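Local coordinates for YncI copper-binding domain-containing protein (Nocardia farcinica, PDB 3ESM), which probably binds copper through its YcnI-like (DUF1775) domain of immunoglobulin-like fold, the part of a membrane protein given here, at the interface of chains A and B. Coordinates in Å, arbitrary orientation; residue numbers count along the deposited sequence, not the author numbering. Chains: chain A/B, uncharacterized protein.

Contact 1: the interface of chains A and B. Residues chain A 72-75, 77-78; chain B 55-57, 72.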
# COMPACT_ATOMS: atom_id res chain seq x y z
N THR A 72 2.66 7.05 -4.87
CA THR A 72 3.66 5.99 -4.78
C THR A 72 4.97 6.56 -5.21
O THR A 72 5.04 7.22 -6.26
CB THR A 72 3.33 4.83 -5.73
OG1 THR A 72 2.02 4.33 -5.44
CG2 THR A 72 4.37 3.69 -5.53
N ALA A 73 6.02 6.32 -4.42
CA ALA A 73 7.35 6.83 -4.76
C ALA A 73 7.90 6.09 -5.97
O ALA A 73 7.85 4.86 -6.03
CB ALA A 73 8.26 6.63 -3.53
N ASP A 74 8.28 6.85 -7.02
CA ASP A 74 8.95 6.26 -8.18
C ASP A 74 10.21 5.48 -7.81
O ASP A 74 10.90 5.80 -6.88
CB ASP A 74 9.35 7.34 -9.18
CG ASP A 74 8.17 8.12 -9.68
OD1 ASP A 74 7.04 7.62 -9.57
OD2 ASP A 74 8.39 9.26 -10.15
N PRO A 75 10.55 4.50 -8.65
CA PRO A 75 11.81 3.74 -8.47
C PRO A 75 13.00 4.70 -8.41
O PRO A 75 13.10 5.64 -9.23
CB PRO A 75 11.84 2.87 -9.74
CG PRO A 75 10.40 2.64 -10.03
CD PRO A 75 9.74 3.99 -9.74
N ASN A 77 13.54 6.87 -6.09
CA ASN A 77 13.19 7.79 -5.02
C ASN A 77 13.14 7.00 -3.73
O ASN A 77 12.33 6.07 -3.63
CB ASN A 77 11.82 8.40 -5.34
CG ASN A 77 11.35 9.38 -4.29
OD1 ASN A 77 11.99 9.55 -3.25
ND2 ASN A 77 10.21 10.03 -4.55
N PRO A 78 13.99 7.34 -2.75
CA PRO A 78 14.08 6.55 -1.52
C PRO A 78 12.86 6.74 -0.59
O PRO A 78 12.80 6.08 0.46
CB PRO A 78 15.32 7.12 -0.82
CG PRO A 78 15.39 8.52 -1.30
CD PRO A 78 14.97 8.45 -2.73
N THR B 55 4.00 -0.53 -12.25
CA THR B 55 5.35 -0.11 -11.97
C THR B 55 5.85 -0.85 -10.75
O THR B 55 5.11 -1.02 -9.81
CB THR B 55 5.42 1.41 -11.75
OG1 THR B 55 5.08 2.04 -13.02
CG2 THR B 55 6.83 1.80 -11.34
N ALA B 56 7.09 -1.33 -10.79
CA ALA B 56 7.65 -2.04 -9.63
C ALA B 56 8.83 -1.26 -9.03
O ALA B 56 9.64 -0.64 -9.77
CB ALA B 56 8.07 -3.44 -10.00
N ARG B 57 8.91 -1.28 -7.70
CA ARG B 57 10.08 -0.74 -7.01
C ARG B 57 10.59 -1.83 -6.08
O ARG B 57 9.79 -2.55 -5.47
CB ARG B 57 9.81 0.53 -6.16
CG ARG B 57 8.84 0.37 -5.04
CD ARG B 57 8.64 1.75 -4.34
NE ARG B 57 9.77 2.12 -3.49
CZ ARG B 57 10.53 3.22 -3.63
NH1 ARG B 57 10.31 4.11 -4.61
NH2 ARG B 57 11.51 3.41 -2.76
N THR B 72 2.62 -1.50 -8.45
CA THR B 72 1.54 -0.52 -8.33
C THR B 72 0.94 -0.35 -9.69
O THR B 72 1.67 -0.16 -10.67
CB THR B 72 2.06 0.85 -7.89
OG1 THR B 72 2.77 0.71 -6.65
CG2 THR B 72 0.87 1.82 -7.70
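An arginine on strand 54-60 of one immunoglobulin-like YcnI (DUF1775) domain reaches end-on into a run of backbone carbonyls on the other. B:Arg57 starts with CG in the crowded position between its backbone N and carbonyl carbon (chi1 62°), runs extended through chi2, then bends at chi3 (-76°), which brings the guanidinium to the chain segment that follows strand 66-73 of chain A. Its far end, not the NE side, does the gripping. NH2 donates to the backbone O of A:Asn77 at 2.9 Å, and NH1 donates to that same A:Asn77 O at 3.0 Å. The oxygen sits at the guanidinium edge, 6° from its plane, and both nitrogens approach within the carbonyl plane. This forked grip holds the guanidinium edge toward the carbonyl, and a weak hydrogen bond from NH1 to A:Ala73 O at 2.9 Å helps to set its turn. No N-H of NH1 is aimed at A:Asp74 O, 2.9 Å away, and no hydrogen bond forms there. Arginine suits this place because its several N-H groups can serve a cluster of acceptors. The A:Asp74 carboxylate makes no salt bridge, since OD1 lies 6.9 Å from B:Arg57 NH1, although its charge may still favour the arginine.

Beside this grip, A:Pro75 crosses B:Thr55 at about a right angle, its ring CG meeting the methyl CG2 at 3.9 Å; the rigid ring offers a compact apolar surface. A:Thr72 and B:Thr72, equivalent residues of the two copies, reach toward each other tip to tip. Each holds CG2 anti to its backbone N, and each methyl faces the other's hydroxyl, as with A:Thr72 CG2 and B:Thr72 OG1 at 3.6 Å.

Contact 2: the interface of chains A and B. Residues chain A 37, 39, 59, 67-68, 106; chain B 108, 110-112, 114.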
# COMPACT_ATOMS: atom_id res chain seq x y z
N THR A 37 -2.05 5.70 0.75
CA THR A 37 -3.36 5.55 0.12
C THR A 37 -4.38 6.22 1.03
O THR A 37 -4.38 5.93 2.21
CB THR A 37 -3.71 4.06 -0.09
OG1 THR A 37 -2.93 3.57 -1.22
CG2 THR A 37 -5.17 3.90 -0.43
N THR A 39 -8.52 7.13 1.74
CA THR A 39 -9.89 6.81 1.35
C THR A 39 -10.67 8.12 1.28
O THR A 39 -10.64 8.90 2.24
CB THR A 39 -10.53 5.92 2.42
OG1 THR A 39 -9.89 4.64 2.41
CG2 THR A 39 -12.00 5.76 2.16
N ASP A 59 -8.71 6.41 -7.77
CA ASP A 59 -9.62 5.32 -8.15
C ASP A 59 -11.08 5.77 -8.12
O ASP A 59 -11.45 6.60 -7.30
CB ASP A 59 -9.43 4.11 -7.26
CG ASP A 59 -8.20 3.29 -7.68
OD1 ASP A 59 -8.36 2.39 -8.54
OD2 ASP A 59 -7.10 3.58 -7.19
N VAL A 67 -13.06 7.35 -4.99
CA VAL A 67 -13.18 6.55 -3.76
C VAL A 67 -11.87 6.48 -2.97
O VAL A 67 -11.87 6.20 -1.76
CB VAL A 67 -13.71 5.11 -4.01
CG1 VAL A 67 -15.12 5.14 -4.57
CG2 VAL A 67 -12.81 4.37 -4.97
N SER A 68 -10.74 6.70 -3.65
CA SER A 68 -9.47 6.74 -2.94
C SER A 68 -8.41 7.35 -3.85
O SER A 68 -8.63 7.52 -5.06
CB SER A 68 -9.03 5.34 -2.53
OG SER A 68 -8.53 4.61 -3.65
N GLU A 106 -3.69 4.53 4.57
CA GLU A 106 -2.78 3.40 4.74
C GLU A 106 -1.41 3.81 4.25
O GLU A 106 -1.28 4.25 3.11
CB GLU A 106 -3.27 2.21 3.97
CG GLU A 106 -4.66 1.78 4.40
CD GLU A 106 -4.63 0.99 5.71
OE1 GLU A 106 -3.58 0.38 6.02
OE2 GLU A 106 -5.68 0.97 6.39
N THR B 108 -3.34 -3.80 -1.63
CA THR B 108 -4.16 -2.62 -1.61
C THR B 108 -5.30 -2.75 -2.60
O THR B 108 -5.06 -3.18 -3.76
CB THR B 108 -3.32 -1.37 -2.02
OG1 THR B 108 -2.27 -1.13 -1.05
CG2 THR B 108 -4.21 -0.15 -2.12
N SER B 110 -8.78 -0.81 -4.55
CA SER B 110 -9.19 0.48 -5.08
C SER B 110 -10.04 1.31 -4.14
O SER B 110 -10.13 2.54 -4.30
CB SER B 110 -9.95 0.25 -6.36
OG SER B 110 -11.03 -0.63 -6.14
N ASP B 111 -10.72 0.66 -3.20
CA ASP B 111 -11.58 1.39 -2.24
C ASP B 111 -10.83 1.91 -1.01
O ASP B 111 -11.44 2.43 -0.05
CB ASP B 111 -12.77 0.53 -1.79
CG ASP B 111 -12.35 -0.72 -1.05
OD1 ASP B 111 -11.14 -0.87 -0.74
OD2 ASP B 111 -13.25 -1.58 -0.79
N GLY B 112 -9.50 1.76 -1.02
CA GLY B 112 -8.68 2.28 0.05
C GLY B 112 -8.27 1.25 1.10
O GLY B 112 -7.38 1.52 1.90
N VAL B 114 -6.53 -2.06 2.77
CA VAL B 114 -5.30 -2.82 2.56
C VAL B 114 -5.43 -4.08 3.39
O VAL B 114 -5.72 -3.98 4.62
CB VAL B 114 -4.04 -2.03 2.96
CG1 VAL B 114 -2.79 -2.91 2.82
CG2 VAL B 114 -3.89 -0.74 2.11
O HOH W 1 -1.33 1.47 -0.81
O HOH W 2 -7.21 3.99 3.21
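The flat groups here are two carboxylates, and the groups described here as meeting them across the interface are aliphatic carbons. B:Ser110 CB lies over one face of the A:Asp59 carboxylate, 3.7 Å from its CG. B:Val114 CB stands over a face of the A:Glu106 carboxylate, 3.9 Å from OE1. The glutamate chain, bent at chi2 (-78°), slides past the valine in the opposite direction, so that its aliphatic CG packs on the methyl CG2 of B:Val114 at 3.5 Å. The methylenes of glutamate thus supply an apolar surface behind a polar end.

Between them, the loop B:Ser110 to B:Gly112 lies over the side chains of strands 33-43 and 66-73. A:Ser68 holds OG in the crowded position between its backbone N and carbonyl carbon (chi1 76°) and donates to B:Ser110 O at 2.7 Å. The donor stands 46° above the carbonyl plane, so the bond is not aimed at a lone pair. A:Val67 brings a methyl to the same carbonyl. B:Gly112 has a positive phi, which glycine adopts easily, and with no side chain its CA can approach A:Thr37 CG2 to 3.9 Å.

Two waters fill in the polar contacts. A:Thr37 and B:Thr108 point tip to tip, and water 1, 2.7 Å from A:Thr37 OG1, also meets B:Thr108 OG1. Water 2 joins A:Thr39 OG1, at 2.9 Å, to B:Gly112 O. The patch docks the loop of one copy on the sheet of the other, and so may support dimer assembly.

The centres of the C-alpha atoms of contact 1 and contact 2 lie about 17 Å apart in one two-fold symmetric interface. Strand 54-60 gives its arginine in chain B to contact 1 and its Asp59 in chain A to contact 2; strand 66-73 of chain A brings Thr72 to the first and Val67 and Ser68 to the second. The Thr72 pair sits about the two-fold axis and maps onto itself, whereas the other contacts pair unlike residues and recur with the chains exchanged. The pairing is plausible, but the structure alone does not show that the dimer is physiological.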